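Local coordinates for protein CRISPR system Cmr subunit Cmr1-1 (Pyrococcus furiosus, PDB 4W8Z) that forms, with Cmr6, the cap of the type III-B Cmr ribonucleoprotein complex, a CRISPR effector that targets invading nucleic acids, and binds RNA, at residues 7-12 with 128-133; 13-18 with 165-170; 19-24 with 118-123; 231-236 with 292-297. All coordinates share one frame; numbering follows the deposited sequence.

Interaction 1 (7-12 with 128-133); sequences MFIEEF and RVVLES
Phe-12 and Leu-131 meet diagonally across two antiparallel strands, with Phe-12 CE2 4.3 Å from Leu-131 CD1. Phe-12 CG stands beside its own backbone N, anti to the carbonyl carbon (chi1 -61°). The carbonyl O of Val-129 lies at the edge of the Phe-12 ring, near its plane. Val-129 completes this row of apolar groups, its CB directly across from Phe-12 CB. Helices 38-54 and 136-152 cover the same side of the sheet: Val-129 touches Ile-38, Leu-131 touches Met-42 and Phe-12 touches Leu-146.

Glu-10 shares this covered face. Its CB packs against that of Leu-131, but the carboxylate bends away to hydrogen-bond Ser-173 OG. The other face carries Ile-9, Glu-11, Val-130 and Glu-132 and is more exposed. There Ile-9 is extended, with CG1 anti to the backbone N (chi1 175°), and its CD1 reaches diagonally to Val-130 CG1 at 4.3 Å.

The backbone ladder is firm except at the Phe-8/Ser-133 end. Glu-10 N reaches Leu-131 O at 2.9 Å and Leu-131 N reaches Glu-10 O at 2.8 Å, both nearly straight. Phe-12 and Val-129 form another reciprocal pair, whereas both bonds between Phe-8 and Ser-133 are weak, the one from Ser-133 N to Phe-8 O measuring 3.4 Å. These strands are central in the four-stranded antiparallel sheet of the RAMP domain. The chemistry implies a pairing fixed by backbone bonds and a largely apolar covered face, with a buried carboxylate that depends on polar partners beyond the two strands.

Interaction 2 (13-18 with 165-170); sequences EIESIT and SMKIVR
Glu-13 and Arg-170 lie side by side and point the same way, joined by a salt bridge of 3.2 Å from Glu-13 OE2 to Arg-170 NH1. The carboxylate and guanidinium planes are 87° apart, so the two groups do not pair flat. Val-169 crosses beside them: its CG2 packs on Glu-13 CB, and its CG1 lies 3.4 Å from Glu-15 OE1. On the other face chi2 of Met-166 (-72°) sets SD beside Ile-14 CD1, at 3.9 Å, and Met-166 CE touches Ser-16 OG at 3.3 Å.

The strands are edge and inner neighbours in the antiparallel sheet of the RAMP domain. Glu-15 and Lys-167 exchange both backbone bonds, Glu-15 N to Lys-167 O measuring 2.8 Å. A beta bulge then interrupts the register: Glu-13 pairs with Arg-170 but Ile-14 with Ile-168, and Val-169 N bonds Glu-13 O at 3.0 Å. Past the strand ends, Ile-17 N bonds Ser-165 O at 2.8 Å, and Ser-165 N gives its hydrogen to Thr-18 OG1 at 3.0 Å.

Farther out, Glu-13 OE1 forms a salt bridge with Arg-128, Glu-15 OE1 with Arg-126 and Lys-167 NZ with Glu-290. Hydrogen bonds join Ser-16 OG to Thr-20 OG1, Thr-18 OG1 to Gly-162 O and Ser-165 OG to Val-288 N.

Interaction 3 (19-24 with 118-123); sequences STHLLE and THYYPP
The rings of His-21 and Tyr-120 have nearly parallel planes, 19° apart, but they are slid so far that they barely overlap, with centroids 5.5 Å from each other. They flank a single antiparallel beta bridge, Thr-20 with Tyr-121, between two largely irregular stretches of the RAMP domain. The contact of the two rings' side chains is made mainly by the Tyr-120 methylene: CB comes obliquely to the imidazole, 3.5 Å from His-21 CE1. Thr-20 O lies at the edge of the Tyr-120 ring and also at the edge of the Tyr-121 ring, near the plane of each. Leu-22 approaches Tyr-121 obliquely and its side chain crosses that ring's side chain at about a right angle, with CD1 3.7 Å from Tyr-121 CE2.

Residues 19-24 follow strand 8-16, and residues 118-123 include the short strand 119-120. Thr-20 and Tyr-121 exchange both backbone hydrogen bonds, Thr-20 N to Tyr-121 O at 2.7 Å and Tyr-121 N to Thr-20 O at 2.9 Å. Because the pairing stops at one bridge, the rest of the contact is made mostly by side chains.

Tyr-121 also sets its ring edge-to-face with Phe-127 of strand 126-133, and Thr-20 OG1 hydrogen-bonds Ser-16 OG. Tyr-120 CG lies between the backbone N and the carbonyl carbon (chi1 73°), and farther along the ring CE2 meets Ser-19 OG at 3.7 Å.

Interaction 4 (231-236 with 292-297); sequences FGPGKN and GGKPYG
Gly-297 CA sits over one face of the Phe-231 ring, a CH-pi contact with CA 3.8 Å from the centroid and 21° off the ring normal. This is the tightly packed part: an antiparallel bridge at the end of strand 226-231, in the sheet of the Cmr1-like C-terminal region. Phe-231 CG lies between its backbone N and carbonyl carbon (chi1 69°). Of the ring atoms, Phe-231 CE2 comes nearest to Gly-297 CA, at 3.6 Å, so the CA is offset from the ring centre toward the rim. Both backbone bonds of the bridge form: Phe-231 N to Gly-297 O at 3.0 Å, and Gly-297 N to Phe-231 O at 2.9 Å. Phe-244 of helix 237-264 also meets the Phe-231 ring edge-to-face.

Toward solvent the strand pairing gives way to a turn through Gly-232 and Pro-233, joined by a cis peptide bond. Here contacts are mostly apolar and carried by exposed Pro-233 and Lys-294 with partly exposed Pro-295 and Tyr-296. Pro-233 lies alongside Tyr-296, its CB over the ring face at 4.0 Å from the centroid, and also alongside the extended Lys-294. Pro-295 CG reaches the backbone of Asn-236, the N-cap residue whose OD1 bonds Glu-239 N. One further backbone bond secures this looser side: Gly-234 N meets Pro-295 O at 3.0 Å with an N-H...O angle of 160°.

How the interactions relate
Strand 8-16 lies between strands 126-133 and 166-172 in one antiparallel sheet; interaction 1 takes its start on one edge and interaction 2 its end on the other. Their centres are about 17 Å apart, their segments alternate along the chain, and the salt bridge from Arg-128 to Glu-13 joins them directly. Interaction 3 follows that strand, about 14 Å from interaction 2 between centres, touching it through Met-166 and Pro-123, and is nested inside the loops closed by both. Interaction 4 comes later; its nearest atoms lie about 6 Å from interaction 2, without touching. Three contacts thus hold one RAMP-family sheet and its following loop, while the fourth belongs to the C-terminal part.

Interaction 1 (7-12 with 128-133)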
# COMPACT_ATOMS: atom_id res chain seq x y z
N MET A 7 -14.86 -3.41 27.37
CA MET A 7 -13.63 -4.11 27.03
C MET A 7 -13.74 -4.80 25.67
O MET A 7 -13.71 -6.03 25.59
CB MET A 7 -13.26 -5.12 28.11
CG MET A 7 -14.45 -5.83 28.74
SD MET A 7 -13.95 -7.21 29.79
CE MET A 7 -15.21 -7.17 31.06
N PHE A 8 -13.87 -4.01 24.61
CA PHE A 8 -13.93 -4.54 23.26
C PHE A 8 -12.60 -5.15 22.85
O PHE A 8 -11.54 -4.68 23.27
CB PHE A 8 -14.33 -3.45 22.27
CG PHE A 8 -15.73 -2.94 22.46
CD1 PHE A 8 -16.81 -3.65 21.95
CD2 PHE A 8 -15.97 -1.76 23.13
CE1 PHE A 8 -18.10 -3.19 22.11
CE2 PHE A 8 -17.26 -1.29 23.30
CZ PHE A 8 -18.33 -2.01 22.79
N ILE A 9 -12.64 -6.20 22.03
CA ILE A 9 -11.41 -6.85 21.59
C ILE A 9 -11.56 -7.53 20.22
O ILE A 9 -12.50 -8.29 19.99
CB ILE A 9 -10.92 -7.88 22.64
CG1 ILE A 9 -9.70 -8.64 22.12
CG2 ILE A 9 -12.04 -8.84 23.03
CD1 ILE A 9 -9.04 -9.51 23.16
N GLU A 10 -10.62 -7.23 19.33
CA GLU A 10 -10.61 -7.79 17.98
C GLU A 10 -9.29 -8.50 17.72
O GLU A 10 -8.22 -7.95 17.98
CB GLU A 10 -10.81 -6.69 16.93
CG GLU A 10 -12.06 -5.85 17.14
CD GLU A 10 -13.29 -6.49 16.54
OE1 GLU A 10 -13.30 -6.73 15.31
OE2 GLU A 10 -14.26 -6.75 17.30
N GLU A 11 -9.35 -9.73 17.23
CA GLU A 11 -8.14 -10.52 17.04
C GLU A 11 -7.98 -10.99 15.59
O GLU A 11 -8.95 -11.40 14.96
CB GLU A 11 -8.14 -11.72 17.98
CG GLU A 11 -8.58 -11.39 19.41
CD GLU A 11 -8.37 -12.55 20.36
OE1 GLU A 11 -7.21 -12.98 20.53
OE2 GLU A 11 -9.37 -13.04 20.94
N PHE A 12 -6.76 -10.93 15.08
CA PHE A 12 -6.48 -11.31 13.70
C PHE A 12 -5.18 -12.09 13.56
O PHE A 12 -4.21 -11.84 14.27
CB PHE A 12 -6.39 -10.07 12.80
CG PHE A 12 -7.65 -9.26 12.75
CD1 PHE A 12 -8.59 -9.49 11.77
CD2 PHE A 12 -7.88 -8.26 13.68
CE1 PHE A 12 -9.75 -8.75 11.71
CE2 PHE A 12 -9.04 -7.51 13.63
CZ PHE A 12 -9.97 -7.75 12.65
N ARG A 128 0.26 -12.19 14.52
CA ARG A 128 -0.95 -11.98 15.29
C ARG A 128 -1.16 -10.50 15.55
O ARG A 128 -0.25 -9.81 16.02
CB ARG A 128 -0.90 -12.74 16.61
CG ARG A 128 -2.01 -12.35 17.57
CD ARG A 128 -2.55 -13.57 18.30
NE ARG A 128 -2.65 -14.72 17.41
CZ ARG A 128 -3.25 -15.86 17.73
NH1 ARG A 128 -3.82 -16.00 18.92
NH2 ARG A 128 -3.29 -16.85 16.85
N VAL A 129 -2.35 -10.00 15.24
CA VAL A 129 -2.68 -8.61 15.52
C VAL A 129 -3.91 -8.55 16.43
O VAL A 129 -4.96 -9.08 16.09
CB VAL A 129 -2.96 -7.82 14.23
CG1 VAL A 129 -3.35 -6.40 14.57
CG2 VAL A 129 -1.73 -7.83 13.33
N VAL A 130 -3.75 -7.90 17.58
CA VAL A 130 -4.84 -7.80 18.55
C VAL A 130 -5.14 -6.34 18.85
O VAL A 130 -4.22 -5.56 19.12
CB VAL A 130 -4.50 -8.54 19.86
CG1 VAL A 130 -5.59 -8.33 20.89
CG2 VAL A 130 -4.28 -10.02 19.59
N LEU A 131 -6.42 -5.98 18.80
CA LEU A 131 -6.85 -4.61 19.04
C LEU A 131 -7.77 -4.54 20.25
O LEU A 131 -8.72 -5.31 20.34
CB LEU A 131 -7.55 -4.04 17.81
CG LEU A 131 -6.89 -4.28 16.45
CD1 LEU A 131 -7.77 -3.78 15.31
CD2 LEU A 131 -5.52 -3.61 16.41
N GLU A 132 -7.49 -3.61 21.16
CA GLU A 132 -8.29 -3.45 22.38
C GLU A 132 -8.64 -1.99 22.63
O GLU A 132 -7.78 -1.11 22.52
CB GLU A 132 -7.55 -4.02 23.59
CG GLU A 132 -7.26 -5.50 23.53
CD GLU A 132 -6.50 -6.00 24.74
OE1 GLU A 132 -7.14 -6.55 25.66
OE2 GLU A 132 -5.26 -5.83 24.78
N SER A 133 -9.89 -1.74 23.00
CA SER A 133 -10.34 -0.39 23.32
C SER A 133 -11.59 -0.42 24.19
O SER A 133 -12.42 -1.32 24.06
CB SER A 133 -10.60 0.41 22.04
OG SER A 133 -11.02 1.73 22.34

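Interaction 2 (13-18 with 165-170)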
# COMPACT_ATOMS: atom_id res chain seq x y z
N GLU A 13 -5.17 -13.04 12.64
CA GLU A 13 -3.92 -13.61 12.15
C GLU A 13 -3.76 -13.26 10.69
O GLU A 13 -4.59 -13.64 9.86
CB GLU A 13 -3.88 -15.13 12.33
CG GLU A 13 -3.15 -15.60 13.58
CD GLU A 13 -2.69 -17.04 13.47
OE1 GLU A 13 -2.83 -17.79 14.47
OE2 GLU A 13 -2.18 -17.42 12.40
N ILE A 14 -2.72 -12.51 10.36
CA ILE A 14 -2.45 -12.19 8.96
C ILE A 14 -1.23 -12.96 8.48
O ILE A 14 -0.37 -13.35 9.26
CB ILE A 14 -2.24 -10.67 8.74
CG1 ILE A 14 -0.85 -10.24 9.20
CG2 ILE A 14 -3.33 -9.88 9.44
CD1 ILE A 14 -0.55 -8.77 8.93
N GLU A 15 -1.18 -13.21 7.18
CA GLU A 15 -0.11 -13.99 6.58
C GLU A 15 0.47 -13.24 5.38
O GLU A 15 -0.27 -12.60 4.62
CB GLU A 15 -0.61 -15.37 6.17
CG GLU A 15 0.40 -16.22 5.43
CD GLU A 15 -0.16 -17.57 5.02
OE1 GLU A 15 -0.74 -18.28 5.88
OE2 GLU A 15 -0.04 -17.93 3.82
N SER A 16 1.79 -13.31 5.21
CA SER A 16 2.45 -12.70 4.07
C SER A 16 2.16 -13.47 2.78
O SER A 16 2.35 -14.69 2.72
CB SER A 16 3.96 -12.61 4.30
OG SER A 16 4.25 -11.82 5.44
N ILE A 17 1.71 -12.76 1.76
CA ILE A 17 1.54 -13.33 0.44
C ILE A 17 2.84 -13.19 -0.34
O ILE A 17 3.25 -14.09 -1.07
CB ILE A 17 0.39 -12.67 -0.32
CG1 ILE A 17 -0.95 -13.06 0.30
CG2 ILE A 17 0.42 -13.04 -1.80
CD1 ILE A 17 -2.11 -12.21 -0.16
N THR A 18 3.49 -12.04 -0.18
CA THR A 18 4.78 -11.79 -0.81
C THR A 18 5.87 -11.61 0.25
O THR A 18 5.56 -11.41 1.43
CB THR A 18 4.75 -10.54 -1.71
OG1 THR A 18 4.23 -9.43 -0.97
CG2 THR A 18 3.88 -10.79 -2.93
N SER A 165 2.64 -7.72 0.95
CA SER A 165 1.21 -7.93 0.74
C SER A 165 0.70 -8.98 1.72
O SER A 165 1.33 -10.02 1.91
CB SER A 165 0.92 -8.34 -0.69
OG SER A 165 1.07 -7.25 -1.57
N MET A 166 -0.44 -8.70 2.34
CA MET A 166 -0.96 -9.55 3.41
C MET A 166 -2.35 -10.10 3.11
O MET A 166 -3.09 -9.55 2.29
CB MET A 166 -1.00 -8.75 4.72
CG MET A 166 0.36 -8.21 5.13
SD MET A 166 1.45 -9.52 5.71
CE MET A 166 3.04 -8.74 5.51
N LYS A 167 -2.69 -11.19 3.78
CA LYS A 167 -4.06 -11.69 3.78
C LYS A 167 -4.43 -12.13 5.20
O LYS A 167 -3.56 -12.41 6.01
CB LYS A 167 -4.23 -12.86 2.80
CG LYS A 167 -3.72 -14.20 3.31
CD LYS A 167 -3.69 -15.21 2.18
CE LYS A 167 -4.03 -16.60 2.67
NZ LYS A 167 -4.31 -17.51 1.53
N ILE A 168 -5.73 -12.15 5.49
CA ILE A 168 -6.21 -12.62 6.78
C ILE A 168 -6.52 -14.11 6.71
O ILE A 168 -7.39 -14.52 5.94
CB ILE A 168 -7.47 -11.85 7.23
CG1 ILE A 168 -7.14 -10.37 7.43
CG2 ILE A 168 -8.03 -12.45 8.50
CD1 ILE A 168 -8.35 -9.52 7.74
N VAL A 169 -5.81 -14.92 7.49
CA VAL A 169 -6.06 -16.36 7.47
C VAL A 169 -7.17 -16.75 8.45
O VAL A 169 -8.02 -17.57 8.13
CB VAL A 169 -4.78 -17.17 7.79
CG1 VAL A 169 -3.90 -17.27 6.56
CG2 VAL A 169 -4.01 -16.55 8.95
N ARG A 170 -7.17 -16.15 9.63
CA ARG A 170 -8.27 -16.36 10.57
C ARG A 170 -8.40 -15.19 11.52
O ARG A 170 -7.43 -14.48 11.80
CB ARG A 170 -8.09 -17.66 11.35
CG ARG A 170 -7.00 -17.62 12.41
CD ARG A 170 -6.91 -18.95 13.12
NE ARG A 170 -6.62 -20.03 12.18
CZ ARG A 170 -5.39 -20.42 11.86
NH1 ARG A 170 -4.34 -19.83 12.42
NH2 ARG A 170 -5.21 -21.40 10.99

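Interaction 3 (19-24 with 118-123)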
# COMPACT_ATOMS: atom_id res chain seq x y z
N SER A 19 7.13 -11.69 -0.17
CA SER A 19 8.27 -11.53 0.73
C SER A 19 8.14 -10.24 1.52
O SER A 19 7.86 -9.18 0.96
CB SER A 19 9.58 -11.52 -0.06
OG SER A 19 9.65 -12.64 -0.93
N THR A 20 8.32 -10.34 2.84
CA THR A 20 8.10 -9.20 3.72
C THR A 20 9.41 -8.78 4.37
O THR A 20 10.16 -9.62 4.86
CB THR A 20 7.05 -9.53 4.81
OG1 THR A 20 5.80 -9.83 4.18
CG2 THR A 20 6.86 -8.35 5.76
N HIS A 21 9.69 -7.47 4.37
CA HIS A 21 10.95 -6.95 4.89
C HIS A 21 10.74 -5.86 5.94
O HIS A 21 10.58 -4.69 5.61
CB HIS A 21 11.80 -6.42 3.75
CG HIS A 21 12.22 -7.48 2.77
ND1 HIS A 21 13.46 -8.07 2.80
CD2 HIS A 21 11.55 -8.06 1.75
CE1 HIS A 21 13.54 -8.97 1.83
NE2 HIS A 21 12.39 -8.98 1.18
N LEU A 22 10.76 -6.26 7.21
CA LEU A 22 10.56 -5.32 8.31
C LEU A 22 11.90 -4.79 8.77
O LEU A 22 12.60 -5.43 9.55
CB LEU A 22 9.81 -6.00 9.45
CG LEU A 22 8.55 -6.74 9.00
CD1 LEU A 22 7.81 -7.36 10.17
CD2 LEU A 22 7.64 -5.80 8.22
N LEU A 23 12.26 -3.61 8.27
CA LEU A 23 13.61 -3.09 8.45
C LEU A 23 13.64 -1.71 9.09
O LEU A 23 14.42 -0.85 8.67
CB LEU A 23 14.32 -3.04 7.10
CG LEU A 23 14.42 -4.36 6.34
CD1 LEU A 23 15.11 -4.15 4.99
CD2 LEU A 23 15.18 -5.38 7.18
N GLU A 24 12.81 -1.49 10.11
CA GLU A 24 12.75 -0.20 10.79
C GLU A 24 14.10 0.18 11.41
O GLU A 24 14.41 1.36 11.57
CB GLU A 24 11.68 -0.21 11.88
CG GLU A 24 10.27 -0.26 11.33
CD GLU A 24 9.22 -0.01 12.40
OE1 GLU A 24 8.82 1.17 12.58
OE2 GLU A 24 8.78 -0.98 13.05
N THR A 118 20.22 -10.10 6.14
CA THR A 118 20.49 -11.52 5.98
C THR A 118 19.21 -12.35 6.04
O THR A 118 19.14 -13.43 5.46
CB THR A 118 21.48 -12.04 7.05
OG1 THR A 118 21.15 -11.46 8.32
CG2 THR A 118 22.90 -11.65 6.68
N HIS A 119 18.21 -11.83 6.74
CA HIS A 119 16.95 -12.54 6.88
C HIS A 119 15.75 -11.69 6.46
O HIS A 119 15.81 -10.46 6.45
CB HIS A 119 16.76 -13.02 8.32
CG HIS A 119 17.84 -13.94 8.79
ND1 HIS A 119 19.09 -13.49 9.15
CD2 HIS A 119 17.86 -15.28 8.96
CE1 HIS A 119 19.84 -14.52 9.53
NE2 HIS A 119 19.11 -15.62 9.42
N TYR A 120 14.66 -12.38 6.11
CA TYR A 120 13.41 -11.72 5.75
C TYR A 120 12.25 -12.61 6.18
O TYR A 120 12.46 -13.68 6.75
CB TYR A 120 13.35 -11.45 4.24
CG TYR A 120 13.13 -12.68 3.37
CD1 TYR A 120 14.05 -13.72 3.36
CD2 TYR A 120 12.02 -12.78 2.55
CE1 TYR A 120 13.85 -14.84 2.56
CE2 TYR A 120 11.82 -13.88 1.75
CZ TYR A 120 12.73 -14.91 1.76
OH TYR A 120 12.51 -16.01 0.96
N TYR A 121 11.03 -12.15 5.92
CA TYR A 121 9.85 -12.97 6.18
C TYR A 121 9.26 -13.45 4.85
O TYR A 121 8.64 -12.67 4.13
CB TYR A 121 8.80 -12.20 6.98
CG TYR A 121 9.15 -11.98 8.43
CD1 TYR A 121 9.11 -13.02 9.34
CD2 TYR A 121 9.51 -10.71 8.90
CE1 TYR A 121 9.42 -12.82 10.68
CE2 TYR A 121 9.82 -10.51 10.23
CZ TYR A 121 9.78 -11.56 11.11
OH TYR A 121 10.09 -11.36 12.43
N PRO A 122 9.46 -14.74 4.53
CA PRO A 122 9.00 -15.29 3.26
C PRO A 122 7.49 -15.50 3.24
O PRO A 122 6.88 -15.49 4.31
CB PRO A 122 9.74 -16.63 3.18
CG PRO A 122 9.92 -17.02 4.60
CD PRO A 122 10.15 -15.74 5.36
N PRO A 123 6.90 -15.65 2.04
CA PRO A 123 5.47 -15.95 1.92
C PRO A 123 5.05 -17.09 2.85
O PRO A 123 5.67 -18.15 2.83
CB PRO A 123 5.31 -16.35 0.45
CG PRO A 123 6.39 -15.58 -0.24
CD PRO A 123 7.54 -15.50 0.72

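Interaction 4 (231-236 with 292-297)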
# COMPACT_ATOMS: atom_id res chain seq x y z
N PHE A 231 -5.49 -7.37 -11.92
CA PHE A 231 -5.33 -8.17 -13.13
C PHE A 231 -5.01 -9.61 -12.74
O PHE A 231 -4.40 -9.86 -11.70
CB PHE A 231 -4.25 -7.59 -14.05
CG PHE A 231 -2.84 -7.69 -13.51
CD1 PHE A 231 -2.10 -8.86 -13.65
CD2 PHE A 231 -2.24 -6.60 -12.91
CE1 PHE A 231 -0.81 -8.95 -13.17
CE2 PHE A 231 -0.94 -6.68 -12.42
CZ PHE A 231 -0.23 -7.86 -12.55
N GLY A 232 -5.41 -10.55 -13.59
CA GLY A 232 -5.18 -11.95 -13.32
C GLY A 232 -6.43 -12.79 -13.50
O GLY A 232 -7.36 -12.39 -14.19
N PRO A 233 -6.47 -13.96 -12.85
CA PRO A 233 -5.46 -14.47 -11.92
C PRO A 233 -4.21 -15.02 -12.61
O PRO A 233 -4.24 -15.27 -13.81
CB PRO A 233 -6.20 -15.60 -11.20
CG PRO A 233 -7.15 -16.11 -12.23
CD PRO A 233 -7.59 -14.90 -13.00
N GLY A 234 -3.13 -15.19 -11.86
CA GLY A 234 -1.93 -15.81 -12.39
C GLY A 234 -1.80 -17.24 -11.90
O GLY A 234 -2.59 -17.69 -11.07
N LYS A 235 -0.82 -17.96 -12.43
CA LYS A 235 -0.55 -19.33 -11.99
C LYS A 235 -0.24 -19.34 -10.50
O LYS A 235 -0.78 -20.14 -9.74
CB LYS A 235 0.62 -19.94 -12.77
CG LYS A 235 0.24 -20.65 -14.05
CD LYS A 235 1.42 -21.46 -14.55
CE LYS A 235 1.96 -22.37 -13.45
NZ LYS A 235 3.23 -23.03 -13.84
N ASN A 236 0.64 -18.44 -10.11
CA ASN A 236 1.08 -18.32 -8.73
C ASN A 236 1.47 -16.88 -8.44
O ASN A 236 1.43 -16.04 -9.34
CB ASN A 236 2.25 -19.27 -8.45
CG ASN A 236 3.35 -19.14 -9.48
OD1 ASN A 236 4.03 -18.12 -9.55
ND2 ASN A 236 3.54 -20.18 -10.28
N GLY A 292 -10.74 -15.33 -4.51
CA GLY A 292 -11.19 -16.67 -4.84
C GLY A 292 -10.06 -17.69 -4.76
O GLY A 292 -10.04 -18.67 -5.50
N GLY A 293 -9.11 -17.46 -3.85
CA GLY A 293 -8.00 -18.38 -3.67
C GLY A 293 -6.97 -18.32 -4.77
O GLY A 293 -6.15 -19.24 -4.91
N LYS A 294 -6.99 -17.25 -5.56
CA LYS A 294 -6.03 -17.08 -6.65
C LYS A 294 -5.38 -15.70 -6.60
O LYS A 294 -6.02 -14.73 -6.19
CB LYS A 294 -6.71 -17.31 -8.01
CG LYS A 294 -7.23 -18.72 -8.21
CD LYS A 294 -7.97 -18.86 -9.53
CE LYS A 294 -8.57 -20.24 -9.68
NZ LYS A 294 -9.36 -20.38 -10.94
N PRO A 295 -4.11 -15.61 -7.00
CA PRO A 295 -3.36 -14.35 -6.91
C PRO A 295 -3.65 -13.38 -8.05
O PRO A 295 -3.63 -13.76 -9.22
CB PRO A 295 -1.90 -14.82 -6.96
CG PRO A 295 -1.94 -16.07 -7.75
CD PRO A 295 -3.25 -16.73 -7.41
N TYR A 296 -3.92 -12.13 -7.70
CA TYR A 296 -4.12 -11.06 -8.67
C TYR A 296 -3.13 -9.93 -8.41
O TYR A 296 -2.75 -9.68 -7.27
CB TYR A 296 -5.54 -10.50 -8.59
CG TYR A 296 -6.64 -11.39 -9.12
CD1 TYR A 296 -7.00 -12.55 -8.44
CD2 TYR A 296 -7.34 -11.05 -10.26
CE1 TYR A 296 -8.01 -13.36 -8.92
CE2 TYR A 296 -8.35 -11.85 -10.74
CZ TYR A 296 -8.68 -13.00 -10.06
OH TYR A 296 -9.69 -13.80 -10.54
N GLY A 297 -2.72 -9.24 -9.47
CA GLY A 297 -1.94 -8.03 -9.29
C GLY A 297 -2.87 -6.92 -8.82
O GLY A 297 -3.96 -6.77 -9.36